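Local coordinates for protein endo-1,3-beta-glucanase (Streptomyces sioyaensis, PDB 3DGT) that probably hydrolyses internal bonds of 1,3-beta-glucans, this chain being the family 16 catalytic domain of a longer secreted protein, at residues A4-W9 against K99-A104; A122-G127 against V140-I145; N148-N153 against G247-F252. One frame throughout, in Å; residues are numbered along the deposited sequence.

Contact 1: residues A4-W9 against K99-A104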
# COMPACT_ATOMS: atom_id res chain seq x y z
N ALA A 4 -1.68 -21.01 -5.94
CA ALA A 4 -0.35 -21.34 -6.45
C ALA A 4 0.04 -20.37 -7.57
O ALA A 4 -0.80 -20.00 -8.39
CB ALA A 4 -0.33 -22.76 -6.94
N PRO A 5 1.32 -19.94 -7.61
CA PRO A 5 1.76 -19.03 -8.66
C PRO A 5 1.82 -19.71 -10.03
O PRO A 5 1.78 -20.94 -10.10
CB PRO A 5 3.17 -18.62 -8.21
CG PRO A 5 3.32 -19.11 -6.82
CD PRO A 5 2.40 -20.27 -6.67
N PRO A 6 1.95 -18.91 -11.10
CA PRO A 6 2.10 -19.48 -12.45
C PRO A 6 3.43 -20.21 -12.61
O PRO A 6 4.37 -20.00 -11.82
CB PRO A 6 2.05 -18.25 -13.36
CG PRO A 6 1.56 -17.11 -12.49
CD PRO A 6 2.01 -17.44 -11.12
N SER A 7 3.51 -21.06 -13.63
CA SER A 7 4.71 -21.85 -13.90
C SER A 7 5.95 -20.97 -13.97
O SER A 7 5.93 -19.90 -14.59
CB SER A 7 4.56 -22.64 -15.20
OG SER A 7 3.54 -23.61 -15.10
N GLY A 8 7.00 -21.42 -13.30
CA GLY A 8 8.29 -20.74 -13.34
C GLY A 8 8.52 -19.72 -12.24
O GLY A 8 9.67 -19.33 -12.02
N TRP A 9 7.46 -19.28 -11.57
CA TRP A 9 7.59 -18.30 -10.49
C TRP A 9 7.86 -18.98 -9.16
O TRP A 9 7.28 -20.02 -8.85
CB TRP A 9 6.34 -17.41 -10.38
CG TRP A 9 6.12 -16.51 -11.56
CD1 TRP A 9 5.60 -16.87 -12.78
CD2 TRP A 9 6.42 -15.11 -11.65
NE1 TRP A 9 5.55 -15.77 -13.61
CE2 TRP A 9 6.04 -14.68 -12.94
CE3 TRP A 9 6.96 -14.17 -10.76
CZ2 TRP A 9 6.20 -13.37 -13.37
CZ3 TRP A 9 7.10 -12.85 -11.19
CH2 TRP A 9 6.73 -12.47 -12.48
N LYS A 99 12.06 -10.81 -13.07
CA LYS A 99 10.82 -10.10 -12.75
C LYS A 99 10.45 -10.36 -11.30
O LYS A 99 10.80 -11.39 -10.73
CB LYS A 99 9.67 -10.54 -13.65
CG LYS A 99 9.91 -10.39 -15.15
CD LYS A 99 8.66 -10.77 -15.93
CE LYS A 99 8.96 -10.88 -17.42
NZ LYS A 99 7.79 -11.36 -18.21
N LEU A 100 9.70 -9.42 -10.72
CA LEU A 100 9.14 -9.58 -9.39
C LEU A 100 7.67 -9.25 -9.44
O LEU A 100 7.27 -8.37 -10.19
CB LEU A 100 9.84 -8.65 -8.39
CG LEU A 100 9.73 -9.01 -6.90
CD1 LEU A 100 10.69 -10.15 -6.55
CD2 LEU A 100 9.98 -7.78 -6.03
N ARG A 101 6.86 -9.96 -8.66
CA ARG A 101 5.46 -9.56 -8.44
C ARG A 101 5.20 -9.39 -6.96
O ARG A 101 5.52 -10.28 -6.17
CB ARG A 101 4.47 -10.57 -9.04
CG ARG A 101 4.31 -10.44 -10.54
CD ARG A 101 3.44 -11.54 -11.11
NE ARG A 101 3.33 -11.42 -12.56
CZ ARG A 101 2.58 -12.21 -13.33
NH1 ARG A 101 1.87 -13.20 -12.80
NH2 ARG A 101 2.56 -12.01 -14.64
N VAL A 102 4.63 -8.25 -6.60
CA VAL A 102 4.22 -7.99 -5.22
C VAL A 102 2.71 -7.84 -5.24
O VAL A 102 2.18 -7.04 -6.00
CB VAL A 102 4.92 -6.71 -4.66
CG1 VAL A 102 4.48 -6.44 -3.22
CG2 VAL A 102 6.44 -6.87 -4.75
N GLU A 103 2.03 -8.64 -4.41
CA GLU A 103 0.58 -8.79 -4.54
C GLU A 103 -0.09 -8.89 -3.19
O GLU A 103 0.43 -9.52 -2.27
CB GLU A 103 0.29 -10.06 -5.33
CG GLU A 103 -1.17 -10.36 -5.57
CD GLU A 103 -1.35 -11.46 -6.59
OE1 GLU A 103 -1.13 -11.19 -7.79
OE2 GLU A 103 -1.67 -12.61 -6.20
N ALA A 104 -1.26 -8.27 -3.09
CA ALA A 104 -2.12 -8.49 -1.93
C ALA A 104 -3.54 -8.74 -2.39
O ALA A 104 -3.99 -8.14 -3.37
CB ALA A 104 -2.09 -7.30 -0.98

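Contact 2: residues A122-G127 against V140-I145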
# COMPACT_ATOMS: atom_id res chain seq x y z
N ALA A 122 -4.42 1.68 2.03
CA ALA A 122 -3.27 1.63 1.12
C ALA A 122 -2.47 0.35 1.28
O ALA A 122 -2.35 -0.20 2.39
CB ALA A 122 -2.38 2.85 1.29
N PHE A 123 -1.91 -0.10 0.16
CA PHE A 123 -0.99 -1.23 0.09
C PHE A 123 0.09 -0.77 -0.85
O PHE A 123 -0.16 -0.51 -2.02
CB PHE A 123 -1.73 -2.46 -0.46
CG PHE A 123 -0.84 -3.54 -1.03
CD1 PHE A 123 0.21 -4.09 -0.29
CD2 PHE A 123 -1.09 -4.05 -2.30
CE1 PHE A 123 1.01 -5.09 -0.82
CE2 PHE A 123 -0.30 -5.06 -2.83
CZ PHE A 123 0.75 -5.58 -2.09
N TRP A 124 1.30 -0.64 -0.34
CA TRP A 124 2.32 0.08 -1.09
C TRP A 124 3.74 -0.34 -0.72
O TRP A 124 3.96 -1.17 0.17
CB TRP A 124 2.09 1.60 -0.96
CG TRP A 124 2.04 2.14 0.46
CD1 TRP A 124 1.10 1.88 1.41
CD2 TRP A 124 2.96 3.06 1.05
NE1 TRP A 124 1.39 2.56 2.57
CE2 TRP A 124 2.52 3.30 2.37
CE3 TRP A 124 4.12 3.69 0.59
CZ2 TRP A 124 3.21 4.16 3.25
CZ3 TRP A 124 4.80 4.56 1.45
CH2 TRP A 124 4.35 4.78 2.77
N MET A 125 4.70 0.22 -1.45
CA MET A 125 6.11 -0.12 -1.28
C MET A 125 6.92 1.15 -1.22
O MET A 125 6.63 2.11 -1.94
CB MET A 125 6.61 -0.96 -2.45
CG MET A 125 5.95 -2.32 -2.58
SD MET A 125 6.31 -3.12 -4.17
CE MET A 125 8.07 -3.49 -4.06
N LEU A 126 7.96 1.14 -0.39
CA LEU A 126 8.87 2.26 -0.26
C LEU A 126 10.32 1.77 -0.37
O LEU A 126 10.65 0.70 0.13
CB LEU A 126 8.60 2.96 1.07
CG LEU A 126 9.01 4.40 1.35
CD1 LEU A 126 8.72 5.34 0.17
CD2 LEU A 126 8.29 4.86 2.60
N GLY A 127 11.16 2.53 -1.07
CA GLY A 127 12.55 2.11 -1.25
C GLY A 127 13.27 1.93 0.07
O GLY A 127 13.12 2.74 0.99
N VAL A 140 13.69 8.32 -3.48
CA VAL A 140 13.98 6.93 -3.09
C VAL A 140 13.05 5.91 -3.75
O VAL A 140 13.34 4.71 -3.78
CB VAL A 140 13.93 6.80 -1.54
CG1 VAL A 140 12.49 6.89 -1.02
CG2 VAL A 140 14.60 5.52 -1.07
N GLY A 141 11.92 6.40 -4.27
CA GLY A 141 10.94 5.55 -4.96
C GLY A 141 9.82 5.04 -4.08
O GLY A 141 10.07 4.53 -2.97
N GLU A 142 8.60 5.19 -4.57
CA GLU A 142 7.40 4.66 -3.92
C GLU A 142 6.52 4.02 -4.97
O GLU A 142 6.24 4.62 -6.00
CB GLU A 142 6.62 5.76 -3.21
CG GLU A 142 5.34 5.25 -2.53
CD GLU A 142 4.71 6.26 -1.61
OE1 GLU A 142 5.44 7.11 -1.05
OE2 GLU A 142 3.48 6.20 -1.41
N LEU A 143 6.10 2.79 -4.70
CA LEU A 143 5.17 2.10 -5.59
C LEU A 143 3.88 1.88 -4.84
O LEU A 143 3.81 1.05 -3.94
CB LEU A 143 5.77 0.77 -6.06
CG LEU A 143 7.16 0.83 -6.71
CD1 LEU A 143 7.66 -0.56 -7.05
CD2 LEU A 143 7.17 1.72 -7.94
N ASP A 144 2.86 2.66 -5.20
CA ASP A 144 1.55 2.53 -4.58
C ASP A 144 0.74 1.54 -5.39
O ASP A 144 0.30 1.84 -6.49
CB ASP A 144 0.87 3.90 -4.53
CG ASP A 144 1.63 4.88 -3.67
OD1 ASP A 144 2.11 4.48 -2.58
OD2 ASP A 144 1.74 6.07 -4.05
N ILE A 145 0.58 0.34 -4.83
CA ILE A 145 -0.06 -0.77 -5.56
C ILE A 145 -1.59 -0.69 -5.47
O ILE A 145 -2.30 -1.01 -6.43
CB ILE A 145 0.46 -2.13 -5.07
CG1 ILE A 145 2.00 -2.14 -5.05
CG2 ILE A 145 -0.10 -3.28 -5.93
CD1 ILE A 145 2.59 -3.41 -4.42

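Contact 3: residues N148-N153 against G247-F252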
# COMPACT_ATOMS: atom_id res chain seq x y z
N ASN A 148 -7.00 4.02 -2.08
CA ASN A 148 -8.40 4.36 -2.27
C ASN A 148 -8.79 5.42 -1.27
O ASN A 148 -8.19 5.52 -0.19
CB ASN A 148 -9.27 3.12 -2.10
CG ASN A 148 -10.75 3.45 -2.02
OD1 ASN A 148 -11.32 3.52 -0.93
ND2 ASN A 148 -11.38 3.68 -3.19
N VAL A 149 -9.80 6.21 -1.61
CA VAL A 149 -10.38 7.14 -0.65
C VAL A 149 -11.90 7.13 -0.75
O VAL A 149 -12.47 6.79 -1.80
CB VAL A 149 -9.85 8.60 -0.82
CG1 VAL A 149 -8.37 8.69 -0.48
CG2 VAL A 149 -10.13 9.15 -2.24
N GLN A 150 -12.54 7.49 0.36
CA GLN A 150 -13.96 7.85 0.38
C GLN A 150 -14.92 6.69 0.10
O GLN A 150 -16.09 6.93 -0.22
CB GLN A 150 -14.26 9.02 -0.59
CG GLN A 150 -13.31 10.24 -0.52
CD GLN A 150 -13.20 10.83 0.87
OE1 GLN A 150 -12.67 10.21 1.79
NE2 GLN A 150 -13.68 12.06 1.03
N GLY A 151 -14.45 5.46 0.23
CA GLY A 151 -15.24 4.27 -0.10
C GLY A 151 -15.71 4.21 -1.55
O GLY A 151 -16.69 3.53 -1.86
N LEU A 152 -14.99 4.90 -2.43
CA LEU A 152 -15.33 4.90 -3.85
C LEU A 152 -14.91 3.59 -4.51
O LEU A 152 -13.88 3.00 -4.16
CB LEU A 152 -14.65 6.07 -4.56
CG LEU A 152 -15.16 7.48 -4.22
CD1 LEU A 152 -14.18 8.55 -4.68
CD2 LEU A 152 -16.53 7.72 -4.85
N ASN A 153 -15.71 3.14 -5.49
CA ASN A 153 -15.38 1.93 -6.24
C ASN A 153 -14.29 2.16 -7.27
O ASN A 153 -14.54 2.15 -8.49
CB ASN A 153 -16.62 1.34 -6.91
CG ASN A 153 -16.32 0.08 -7.70
OD1 ASN A 153 -15.40 -0.67 -7.36
ND2 ASN A 153 -17.11 -0.17 -8.73
N GLY A 247 -4.44 14.53 2.72
CA GLY A 247 -4.52 15.20 1.42
C GLY A 247 -5.31 14.47 0.35
O GLY A 247 -6.04 15.11 -0.42
N PHE A 248 -5.18 13.15 0.29
CA PHE A 248 -5.89 12.38 -0.76
C PHE A 248 -7.41 12.47 -0.53
O PHE A 248 -8.14 12.91 -1.43
CB PHE A 248 -5.37 10.94 -0.80
CG PHE A 248 -5.57 10.21 -2.11
CD1 PHE A 248 -6.64 10.49 -2.96
CD2 PHE A 248 -4.68 9.18 -2.47
CE1 PHE A 248 -6.81 9.79 -4.15
CE2 PHE A 248 -4.85 8.47 -3.67
CZ PHE A 248 -5.92 8.78 -4.51
N PRO A 249 -7.91 12.09 0.66
CA PRO A 249 -9.34 12.34 0.86
C PRO A 249 -9.72 13.81 0.70
O PRO A 249 -10.83 14.11 0.26
CB PRO A 249 -9.60 11.86 2.30
CG PRO A 249 -8.48 10.92 2.59
CD PRO A 249 -7.29 11.43 1.83
N GLY A 250 -8.81 14.71 1.04
CA GLY A 250 -9.07 16.14 0.89
C GLY A 250 -9.37 16.58 -0.53
O GLY A 250 -10.07 17.57 -0.74
N ALA A 251 -8.84 15.84 -1.50
CA ALA A 251 -9.05 16.15 -2.91
C ALA A 251 -10.36 15.56 -3.44
O ALA A 251 -10.78 15.86 -4.56
CB ALA A 251 -7.87 15.66 -3.74
N PHE A 252 -11.00 14.73 -2.60
CA PHE A 252 -12.26 14.06 -2.94
C PHE A 252 -13.36 14.28 -1.90
O PHE A 252 -14.15 13.39 -1.60
CB PHE A 252 -12.02 12.56 -3.18
CG PHE A 252 -11.24 12.29 -4.44
CD1 PHE A 252 -9.86 12.44 -4.47
CD2 PHE A 252 -11.90 11.93 -5.61
CE1 PHE A 252 -9.13 12.23 -5.64
CE2 PHE A 252 -11.19 11.70 -6.79
CZ PHE A 252 -9.81 11.86 -6.80

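Contact 1: residues A4-W9 against K99-A104
W9 and R101 carry this contact, a worked example of how an arginine can hold the loop leading into one strand to a second strand that it does not pair with, by the flat surface of its guanidinium. The stacking comes first. The guanidinium of R101 lies flat on the indole, the two centres 4.5 Å apart and the planes inclined by 28°. The overlap is off-centre: W9 CZ2, on the rim of the six-membered ring, sits over one face of the guanidinium, 3.6 Å from R101 NE. The aliphatic part of the same side chain extends the stack as a CH-pi contact, with R101 CD 4.0 Å from the centroid of the six-membered ring and 22° off its normal. An extended chain from CG to NE lets methylene and guanidinium share one face of the indole, which the arginine crosses at about a right angle.

Van der Waals contacts finish the fit. K99 CB comes obliquely to W9 CH2 at 3.7 Å, while the backbone of L100 lies at the indole edge, its carbonyl carbon 4.0 Å from W9 CZ3. P6 CG touches R101 NH1 at 3.9 Å.

Polar bonding runs within or beyond the two segments. A type II turn from P6 to W9, closed by W9 N to P6 O at 3.2 Å, folds the proline back beside the tryptophan. R101 NE forms a salt bridge with E196 on strand 191-198, which ties down the charged end while its flat surface meets W9.

Strand 266-276 runs between, pairing with both 9-15 and 99-107, and its T274 touches both W9 and R101. This is a cross-strand cation-pi stack spanning an intervening strand, on the outer surface of a jelly-roll beta-sandwich.

Contact 2: residues A122-G127 against V140-I145
Strands 122-127 and 142-144 run antiparallel at 166°, with M125 and L143 as the hydrogen-bonded pair between the non-hydrogen-bonded pairs W124–D144 and L126–E142. M125 N reaches L143 O at 2.8 Å and L143 N returns to M125 O at 2.9 Å. G127 N to G141 O continues the ladder, whereas I145 N to F123 O, where the chain turns a corner, is weak.

One face is acidic and aromatic. W124 holds CG between its backbone N and carbonyl carbon (chi1 56°), and E142 extends obliquely across to the six-membered ring, bringing OE2 to 3.3 Å from W124 CE3. D144 lies alongside W124 and points the same way, its OD1 3.3 Å from W124 CB. Outside partners fix both larger groups: W137 NE1 donates to E142 OE1, and W124 NE1 bonds N241. An alanine in place of E142 would probably leave the indole N-H of W137 without this acceptor and open a gap beside the W124 ring.

The other face is apolar. I145 CD1 lies off-centre over the F123 ring, 4.0 Å from its centroid, and also meets M125 SD at 3.7 Å. M125 SD touches L143 CD1 as well, and M195 from the facing sheet packs on M125, L143 and I145.

Such a division, one face acidic and aromatic, the other wholly apolar and packed against the facing sheet, suits a sandwich sheet lining a cleft. Residues 142 to 147, with E147 close to D144, match the E-x-D-x-x-E signature of glycoside hydrolase family 16, which in relatives marks the active site.

Contact 3: residues N148-N153 against G247-F252
V149 is the principal knob: both methyls press on F248, CG1 leaning on to P249 and CG2 on to F252. CG1 lies 3.5 Å from F248 CD1, approaching the phenyl ring obliquely, and 3.7 Å from P249 CD. CG2, set between the backbone N and carbonyl carbon, lies 3.8 Å from F248 CD1 and bridges to F252 CD1 at 4.0 Å. The short helix 247-250 and the residues after it thus form a hollow around one branched side chain. L152 adds a shallower bump, crossing F252 at about a right angle with CD1 4.2 Å from F252 CD2.

A second protrusion, Q150, fits beside P249. Its chain bends at chi2 (-55°) and lays the amide across the proline, OE1 lying 3.5 Å from P249 CB. NE2 then donates to F252 O at 3.0 Å and 155°. The acceptor lies near the amide plane of Q150, but NE2 stands above the carbonyl plane of F252, 61° out of it.

The type I' turn from V149 to L152 presents V149, Q150 and L152 together, with Q150 and G151 taking the positive phi such a turn needs. Outside the two segments, W156 meets both phenyl rings edge-to-face, and W120 meets F248 likewise.

G118 N bonds Q150 OE1, while G254 O is a second acceptor for NE2. With both ends of the amide engaged, a flip would set oxygen against carbonyl oxygens. The chemistry implies apolar packing oriented by one buried amide that ties the loop to G118 earlier in the sequence and to F252 and G254 later.

In the fold
Place in the fold sets the chemistry of the three contacts. Contact 2 is the core example, a main-chain ladder with its centre about 6 Å from that of the chain. Contact 1 is at the surface, resting on side-chain stacking, and contact 3 is a partly buried loop-to-helix fit centred on one apolar knob. Contacts 1 and 2 meet through the interior of the sandwich: V102 packs on M125 and I145, and F123 reaches the backbone at E103 and A104. Strand 119-127 carries one side of contact 2, and its W120 also packs on V149 and P249 of contact 3. Contacts 1 and 3 are on opposite sides of the chain's centre, about 30 Å apart between centres.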